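Local atomic coordinates of FAD-dependent oxidoreductase (Actinomadura kijaniata, PDB entry 3M9V), a protein that is a flavin-dependent oxidoreductase of the acyl-CoA dehydrogenase family, binds dTDP, and takes a key part in the biosynthesis of the sugar D-kijanose. Residues L27-I38 with D54-L64; L88-A99 with G265-D276. All coordinates share one frame; numbering follows the deposited sequence.

Contact 1 of 2, residues L27-I38 with D54-L64; sequences LLDRLAAHLPRI and DTFDALRKDGL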
# COMPACT_ATOMS: atom_id res chain seq x y z
N LEU A 27 37.50 8.79 -4.16
CA LEU A 27 36.42 9.75 -3.93
C LEU A 27 35.71 9.58 -2.59
O LEU A 27 35.58 10.52 -1.80
CB LEU A 27 35.40 9.67 -5.08
CG LEU A 27 34.20 10.59 -4.80
CD1 LEU A 27 34.74 12.01 -4.66
CD2 LEU A 27 33.14 10.54 -5.92
N LEU A 28 35.24 8.37 -2.30
CA LEU A 28 34.58 8.13 -1.02
C LEU A 28 35.52 8.29 0.18
O LEU A 28 35.13 8.82 1.23
CB LEU A 28 33.94 6.74 -1.05
CG LEU A 28 32.97 6.28 0.04
CD1 LEU A 28 31.76 7.18 0.07
CD2 LEU A 28 32.51 4.83 -0.16
N ASP A 29 36.76 7.83 0.05
CA ASP A 29 37.69 8.04 1.17
C ASP A 29 37.91 9.52 1.44
O ASP A 29 37.89 9.96 2.59
CB ASP A 29 39.05 7.38 0.91
CG ASP A 29 39.03 5.87 1.11
OD1 ASP A 29 38.04 5.33 1.65
OD2 ASP A 29 40.00 5.19 0.71
N ARG A 30 38.06 10.32 0.38
CA ARG A 30 38.41 11.74 0.53
C ARG A 30 37.22 12.50 1.09
O ARG A 30 37.39 13.44 1.86
CB ARG A 30 38.82 12.34 -0.82
CG ARG A 30 40.20 11.89 -1.27
CD ARG A 30 41.16 13.07 -1.38
NE ARG A 30 41.63 13.26 -2.75
CZ ARG A 30 42.61 12.54 -3.31
NH1 ARG A 30 42.98 12.79 -4.55
NH2 ARG A 30 43.22 11.58 -2.63
N LEU A 31 36.02 12.10 0.69
CA LEU A 31 34.82 12.74 1.21
C LEU A 31 34.67 12.55 2.71
O LEU A 31 34.08 13.41 3.37
CB LEU A 31 33.53 12.23 0.55
CG LEU A 31 33.17 12.86 -0.80
CD1 LEU A 31 32.07 12.04 -1.45
CD2 LEU A 31 32.82 14.36 -0.76
N ALA A 32 35.20 11.46 3.26
CA ALA A 32 34.97 11.17 4.66
C ALA A 32 35.43 12.32 5.55
O ALA A 32 34.72 12.65 6.51
CB ALA A 32 35.65 9.86 5.08
N ALA A 33 36.56 12.94 5.24
CA ALA A 33 37.05 14.09 6.03
C ALA A 33 36.03 15.21 6.19
O ALA A 33 36.06 15.94 7.19
CB ALA A 33 38.30 14.69 5.40
N HIS A 34 35.16 15.36 5.20
CA HIS A 34 34.21 16.46 5.16
C HIS A 34 32.89 16.12 5.83
O HIS A 34 32.14 17.02 6.21
CB HIS A 34 33.97 16.89 3.71
CG HIS A 34 35.23 17.35 3.05
ND1 HIS A 34 35.73 18.62 3.21
CD2 HIS A 34 36.14 16.68 2.31
CE1 HIS A 34 36.86 18.74 2.54
NE2 HIS A 34 37.13 17.57 1.98
N LEU A 35 32.59 14.83 5.95
CA LEU A 35 31.31 14.48 6.58
C LEU A 35 31.01 15.16 7.91
O LEU A 35 29.91 15.68 8.11
CB LEU A 35 31.07 12.96 6.61
CG LEU A 35 31.19 12.31 5.24
CD1 LEU A 35 30.96 10.80 5.28
CD2 LEU A 35 30.15 12.95 4.33
N PRO A 36 31.98 15.17 8.84
CA PRO A 36 31.66 15.78 10.14
C PRO A 36 31.24 17.25 10.08
O PRO A 36 30.35 17.65 10.81
CB PRO A 36 32.96 15.64 10.96
CG PRO A 36 33.73 14.50 10.26
CD PRO A 36 33.35 14.61 8.80
N ARG A 37 31.81 18.07 9.22
CA ARG A 37 31.30 19.45 9.10
C ARG A 37 29.90 19.50 8.48
O ARG A 37 29.01 20.26 8.91
CB ARG A 37 32.22 20.34 8.26
CG ARG A 37 31.71 21.78 8.07
CD ARG A 37 32.40 22.52 6.91
NE ARG A 37 33.76 22.87 7.32
CZ ARG A 37 34.12 23.97 7.98
NH1 ARG A 37 35.39 24.11 8.35
NH2 ARG A 37 33.25 24.93 8.30
N ILE A 38 29.70 18.67 7.46
CA ILE A 38 28.41 18.59 6.79
C ILE A 38 27.28 18.24 7.75
O ILE A 38 26.26 18.93 7.80
CB ILE A 38 28.48 17.65 5.57
CG1 ILE A 38 29.42 18.30 4.54
CG2 ILE A 38 27.07 17.36 5.04
CD1 ILE A 38 29.85 17.39 3.39
N ASP A 54 30.73 27.40 3.14
CA ASP A 54 32.00 26.90 3.67
C ASP A 54 32.27 25.43 3.36
O ASP A 54 33.42 24.98 3.22
CB ASP A 54 32.07 27.04 5.21
CG ASP A 54 30.78 26.63 5.91
OD1 ASP A 54 30.78 25.93 6.95
OD2 ASP A 54 29.72 27.00 5.37
N THR A 55 31.20 24.64 3.27
CA THR A 55 31.43 23.25 2.89
C THR A 55 31.98 23.23 1.47
O THR A 55 32.88 22.45 1.13
CB THR A 55 30.08 22.50 2.89
OG1 THR A 55 29.67 22.39 4.25
CG2 THR A 55 30.24 21.14 2.23
N PHE A 56 31.38 24.06 0.61
CA PHE A 56 31.81 24.06 -0.79
C PHE A 56 33.18 24.68 -0.97
O PHE A 56 33.97 24.20 -1.79
CB PHE A 56 30.74 24.66 -1.72
CG PHE A 56 29.68 23.64 -2.00
CD1 PHE A 56 29.76 22.82 -3.13
CD2 PHE A 56 28.67 23.43 -1.06
CE1 PHE A 56 28.80 21.81 -3.32
CE2 PHE A 56 27.73 22.41 -1.26
CZ PHE A 56 27.79 21.61 -2.39
N ASP A 57 33.51 25.67 -0.15
CA ASP A 57 34.90 26.13 -0.20
C ASP A 57 35.86 24.99 0.12
O ASP A 57 36.85 24.80 -0.58
CB ASP A 57 35.18 27.34 0.69
CG ASP A 57 34.55 28.62 0.17
OD1 ASP A 57 34.23 28.74 -1.03
OD2 ASP A 57 34.32 29.52 1.00
N ALA A 58 35.59 24.20 1.15
CA ALA A 58 36.48 23.07 1.44
C ALA A 58 36.56 22.02 0.33
O ALA A 58 37.63 21.46 0.08
CB ALA A 58 36.12 22.43 2.79
N LEU A 59 35.45 21.73 -0.35
CA LEU A 59 35.50 20.68 -1.37
C LEU A 59 36.29 21.16 -2.58
O LEU A 59 37.00 20.38 -3.22
CB LEU A 59 34.09 20.27 -1.82
CG LEU A 59 33.17 19.67 -0.74
CD1 LEU A 59 31.70 19.58 -1.15
CD2 LEU A 59 33.67 18.31 -0.24
N ARG A 60 36.13 22.45 -2.89
CA ARG A 60 36.86 23.10 -3.98
C ARG A 60 38.37 22.98 -3.78
O ARG A 60 39.06 22.49 -4.66
CB ARG A 60 36.48 24.57 -4.14
CG ARG A 60 35.03 24.77 -4.57
CD ARG A 60 34.58 26.22 -4.53
NE ARG A 60 35.58 27.09 -5.14
CZ ARG A 60 36.26 28.03 -4.49
NH1 ARG A 60 36.05 28.27 -3.20
NH2 ARG A 60 37.17 28.75 -5.14
N LYS A 61 38.87 23.41 -2.62
CA LYS A 61 40.31 23.46 -2.45
C LYS A 61 40.86 22.05 -2.28
O LYS A 61 42.04 21.81 -2.56
CB LYS A 61 40.73 24.42 -1.33
CG LYS A 61 40.03 24.18 0.00
CD LYS A 61 40.74 24.89 1.15
CE LYS A 61 41.94 24.08 1.65
NZ LYS A 61 43.21 24.36 0.91
N ASP A 62 40.02 21.10 -1.87
CA ASP A 62 40.43 19.71 -1.71
C ASP A 62 40.38 18.98 -3.05
O ASP A 62 40.62 17.78 -3.12
CB ASP A 62 39.41 19.04 -0.79
CG ASP A 62 40.03 18.02 0.12
OD1 ASP A 62 41.19 18.27 0.51
OD2 ASP A 62 39.38 16.99 0.42
N GLY A 63 39.99 19.68 -4.11
CA GLY A 63 39.83 19.04 -5.42
C GLY A 63 38.65 18.11 -5.66
O GLY A 63 38.48 17.60 -6.77
N LEU A 64 37.77 17.92 -4.69
CA LEU A 64 36.64 17.01 -4.91
C LEU A 64 35.62 17.55 -5.91
O LEU A 64 34.79 16.81 -6.43
CB LEU A 64 35.99 16.60 -3.59
CG LEU A 64 37.04 16.07 -2.61
CD1 LEU A 64 36.49 15.83 -1.22
CD2 LEU A 64 37.77 14.81 -3.12
O HOH W 1 39.79 14.71 2.12
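Leu-27 and Leu-64 approach at one end, their CA atoms 7.3 Å apart, and Ile-38 and Thr-55 at the other, their CA atoms 6.8 Å apart, while a type I turn from Ala-32 to Leu-35 breaks 27-38 between two helices. His-34, in that turn, reaches across to 54-64. Its NE2 donates to OD2 of Asp-62 at 2.8 Å, a straight bond that lies in the ring plane but reaches the oxygen from above the carboxylate, the two planes being 70° apart. The same OD2 accepts a second hydrogen bond, from a water that also donates to the carbonyl O of Arg-30. CD2 of Leu-59 sits over the centre of the imidazole, 3.9 Å from its centroid, a CH-pi contact; CB of Ala-58 meets CE1, and CD1 of Leu-64 reaches CD2 of the ring. With an alanine in place of His-34, Asp-62 is likely to lose its ring donor, and a gap would probably open beside Leu-59 and Leu-64. CD2 of Leu-64 packs on CB of Arg-30 (3.5 Å), and CD2 of Leu-31 touches both Leu-59 and Leu-64. At the far end, the extended start of Arg-37 (CG anti to the backbone N, chi1 178°) and its bend at chi3 bring NH2 to OD1 of Asp-54 at 3.0 Å, a salt bridge whose bent hydrogen bond uses the anti lone pair. Next to it, CG1 of Ile-38 meets CG2 of Thr-55. Gly-63, with positive phi, closes helix 53-61 in a Schellman motif. The whole is helix packing within the all-helical N-terminal domain of the acyl-CoA dehydrogenase fold.

Contact 2 of 2, residues L88-A99 with G265-D276; sequences LLAVARADASTA and GVYVGVAQAAYD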
# COMPACT_ATOMS: atom_id res chain seq x y z
N LEU A 88 27.25 10.28 -3.40
CA LEU A 88 26.09 11.12 -3.03
C LEU A 88 25.31 10.54 -1.86
O LEU A 88 24.79 11.26 -1.00
CB LEU A 88 25.15 11.33 -4.23
CG LEU A 88 25.83 12.06 -5.39
CD1 LEU A 88 24.89 12.25 -6.59
CD2 LEU A 88 26.27 13.43 -4.90
N LEU A 89 25.13 9.23 -1.86
CA LEU A 89 24.45 8.56 -0.75
C LEU A 89 25.19 8.86 0.57
O LEU A 89 24.57 9.28 1.57
CB LEU A 89 24.44 7.05 -1.10
CG LEU A 89 23.55 6.13 -0.26
CD1 LEU A 89 23.52 4.70 -0.89
CD2 LEU A 89 24.10 6.01 1.18
N ALA A 90 26.51 8.69 0.60
CA ALA A 90 27.25 8.98 1.84
C ALA A 90 27.09 10.45 2.25
O ALA A 90 26.86 10.76 3.43
CB ALA A 90 28.77 8.63 1.68
N VAL A 91 27.14 11.37 1.28
CA VAL A 91 26.93 12.78 1.63
C VAL A 91 25.51 13.04 2.14
O VAL A 91 25.30 13.77 3.11
CB VAL A 91 27.33 13.75 0.48
CG1 VAL A 91 27.00 15.22 0.81
CG2 VAL A 91 28.83 13.64 0.18
N ALA A 92 24.52 12.45 1.47
CA ALA A 92 23.13 12.66 1.86
C ALA A 92 22.80 12.14 3.26
O ALA A 92 21.94 12.71 3.93
CB ALA A 92 22.19 12.05 0.82
N ARG A 93 23.48 11.08 3.72
CA ARG A 93 23.22 10.65 5.09
C ARG A 93 23.63 11.74 6.04
O ARG A 93 23.09 11.81 7.12
CB ARG A 93 24.04 9.42 5.49
CG ARG A 93 23.59 8.24 4.71
CD ARG A 93 24.55 7.09 4.87
NE ARG A 93 24.64 6.76 6.28
CZ ARG A 93 25.05 5.57 6.70
NH1 ARG A 93 25.36 4.63 5.82
NH2 ARG A 93 25.13 5.36 8.00
N ALA A 94 24.59 12.58 5.65
CA ALA A 94 24.91 13.77 6.44
C ALA A 94 24.02 14.99 6.17
O ALA A 94 23.57 15.64 7.13
CB ALA A 94 26.38 14.09 6.25
N ASP A 95 23.73 15.30 4.90
CA ASP A 95 22.80 16.38 4.65
C ASP A 95 22.40 16.27 3.18
O ASP A 95 23.24 16.25 2.27
CB ASP A 95 23.48 17.76 4.85
CG ASP A 95 22.55 18.91 4.47
OD1 ASP A 95 22.80 19.76 3.56
OD2 ASP A 95 21.50 18.97 5.13
N ALA A 96 21.11 16.18 2.95
CA ALA A 96 20.61 15.89 1.61
C ALA A 96 20.74 17.11 0.70
O ALA A 96 20.97 16.93 -0.50
CB ALA A 96 19.13 15.52 1.74
N SER A 97 20.54 18.31 1.24
CA SER A 97 20.74 19.53 0.45
C SER A 97 22.15 19.61 -0.08
O SER A 97 22.31 19.96 -1.25
CB SER A 97 20.53 20.84 1.23
OG SER A 97 19.16 20.95 1.60
N THR A 98 23.15 19.29 0.74
CA THR A 98 24.52 19.37 0.22
C THR A 98 24.75 18.36 -0.89
O THR A 98 25.47 18.61 -1.86
CB THR A 98 25.52 19.04 1.37
OG1 THR A 98 25.36 20.02 2.40
CG2 THR A 98 26.96 19.00 0.90
N ALA A 99 24.19 17.16 -0.72
CA ALA A 99 24.32 16.13 -1.74
C ALA A 99 23.65 16.58 -3.05
O ALA A 99 24.16 16.26 -4.12
CB ALA A 99 23.71 14.79 -1.26
N GLY A 265 20.91 8.29 -5.68
CA GLY A 265 21.70 8.05 -4.48
C GLY A 265 21.36 8.98 -3.33
O GLY A 265 21.49 8.61 -2.16
N VAL A 266 20.90 10.19 -3.64
CA VAL A 266 20.54 11.18 -2.61
C VAL A 266 19.40 10.64 -1.74
O VAL A 266 19.46 10.59 -0.51
CB VAL A 266 20.23 12.55 -3.23
CG1 VAL A 266 19.73 13.52 -2.12
CG2 VAL A 266 21.51 13.10 -3.93
N TYR A 267 18.37 10.14 -2.40
CA TYR A 267 17.11 9.75 -1.73
C TYR A 267 17.35 8.40 -1.05
O TYR A 267 16.83 8.17 0.05
CB TYR A 267 15.94 9.74 -2.73
CG TYR A 267 15.85 11.14 -3.31
CD1 TYR A 267 15.40 12.19 -2.50
CD2 TYR A 267 16.21 11.44 -4.63
CE1 TYR A 267 15.33 13.51 -2.97
CE2 TYR A 267 16.13 12.77 -5.11
CZ TYR A 267 15.73 13.78 -4.26
OH TYR A 267 15.65 15.09 -4.64
N VAL A 268 18.21 7.58 -1.66
CA VAL A 268 18.61 6.37 -0.96
C VAL A 268 19.37 6.71 0.34
O VAL A 268 19.18 6.05 1.37
CB VAL A 268 19.49 5.41 -1.83
CG1 VAL A 268 19.83 4.16 -1.01
CG2 VAL A 268 18.79 5.01 -3.16
N GLY A 269 20.26 7.71 0.32
CA GLY A 269 20.96 8.08 1.57
C GLY A 269 20.07 8.65 2.65
O GLY A 269 20.24 8.35 3.84
N VAL A 270 19.09 9.46 2.24
CA VAL A 270 18.04 9.94 3.17
C VAL A 270 17.30 8.79 3.85
O VAL A 270 17.13 8.78 5.09
CB VAL A 270 17.08 10.94 2.49
CG1 VAL A 270 15.96 11.35 3.44
CG2 VAL A 270 17.86 12.23 2.12
N ALA A 271 16.85 7.81 3.07
CA ALA A 271 16.21 6.66 3.70
C ALA A 271 17.16 5.92 4.64
O ALA A 271 16.75 5.40 5.68
CB ALA A 271 15.67 5.70 2.61
N GLN A 272 18.42 5.78 4.26
CA GLN A 272 19.38 5.09 5.13
C GLN A 272 19.54 5.82 6.47
O GLN A 272 19.63 5.20 7.53
CB GLN A 272 20.72 4.89 4.41
CG GLN A 272 21.80 4.12 5.21
CD GLN A 272 21.45 2.65 5.32
OE1 GLN A 272 21.36 1.96 4.31
NE2 GLN A 272 21.22 2.17 6.53
N ALA A 273 19.58 7.15 6.44
CA ALA A 273 19.91 7.95 7.61
C ALA A 273 18.66 7.89 8.49
O ALA A 273 18.81 7.81 9.70
CB ALA A 273 20.25 9.41 7.23
N ALA A 274 17.45 7.86 7.92
CA ALA A 274 16.25 7.67 8.73
C ALA A 274 16.24 6.33 9.47
O ALA A 274 16.00 6.24 10.67
CB ALA A 274 14.97 7.82 7.86
N TYR A 275 16.57 5.26 8.77
CA TYR A 275 16.58 3.94 9.37
C TYR A 275 17.62 3.89 10.50
O TYR A 275 17.32 3.37 11.58
CB TYR A 275 16.99 2.95 8.29
CG TYR A 275 16.97 1.50 8.71
CD1 TYR A 275 15.95 0.99 9.51
CD2 TYR A 275 17.95 0.63 8.29
CE1 TYR A 275 15.93 -0.37 9.88
CE2 TYR A 275 17.92 -0.73 8.62
CZ TYR A 275 16.90 -1.22 9.39
OH TYR A 275 16.93 -2.56 9.69
N ASP A 276 18.83 4.40 10.23
CA ASP A 276 19.92 4.40 11.20
C ASP A 276 19.55 5.14 12.47
O ASP A 276 19.89 4.69 13.57
CB ASP A 276 21.14 5.11 10.64
CG ASP A 276 21.85 4.26 9.61
OD1 ASP A 276 21.53 3.07 9.44
OD2 ASP A 276 22.68 4.83 8.90
O HOH W 2 23.20 7.17 8.71
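The guanidinium of Arg-93 carries both CG of Gln-272 and OD2 of Asp-276 over one face; CG lies 3.5 Å above the plane, toward the rim, and OD2 is 2.7 Å from NH2, a salt bridge made from above the plane. The guanidinium and carboxylate planes stand 55° apart, and the two side chains cross at about a right angle. Arg-93 has CG anti to its own carbonyl carbon (chi1 -68°) and a bend at chi3, which lays the chain alongside Gln-272 and drops it as a knob among Gly-269, Gln-272, Ala-273 and Asp-276. The other oxygen of Asp-276, OD1, accepts from NE2 of Gln-272 at 3.1 Å, while Gln-272 OE1 accepts from Arg-308 of helix 291-323. Helices 88-94 and 265-276 cross at -46° with axes 7.2 Å apart, and CA of Leu-89 comes within 4.2 Å of CA of Gly-269. Gly-269, with no side chain, lets Leu-89 O and Ala-92 CB come close to its CA. Leu-89 CA also makes a CA-H...O contact with Gly-265 O at 3.3 Å, and its CD1 lies against CG1 of Val-268. Val-266 is the second knob, seated among Leu-88, Ala-92, Ala-96 and Ala-99; CB of Ala-96 meets CG2 of Val-270 at 3.5 Å. Small residues thus let the N-terminal domain and a C-terminal-domain helix pack backbone to backbone in an apolar interior, with the polar grip left to the exposed Arg-93, whose charge is probably balanced chiefly by Asp-276.

Contacts 1 and 2 follow one another along the chain, their centres 15 Å apart, and they meet directly. CG2 of Ile-38 packs on CB of Ala-94 and on CB of Asp-95, each at 3.6 Å, and CD1 of Leu-28 on CB of Ala-90 at 3.7 Å. Helix 81-94 therefore serves both: one side receives 27-38, while the other lies against helix 264-283 in contact 2. Contact 1 is away from the known ligand sites. Contact 2 is nearer: the side chain of Val-266 is about 10 Å from that of Ser-173, which binds FMN in another structure of this protein, although none is bound to this chain, and that of Leu-88 about 11 Å from that of dTDP-binding Ser-259.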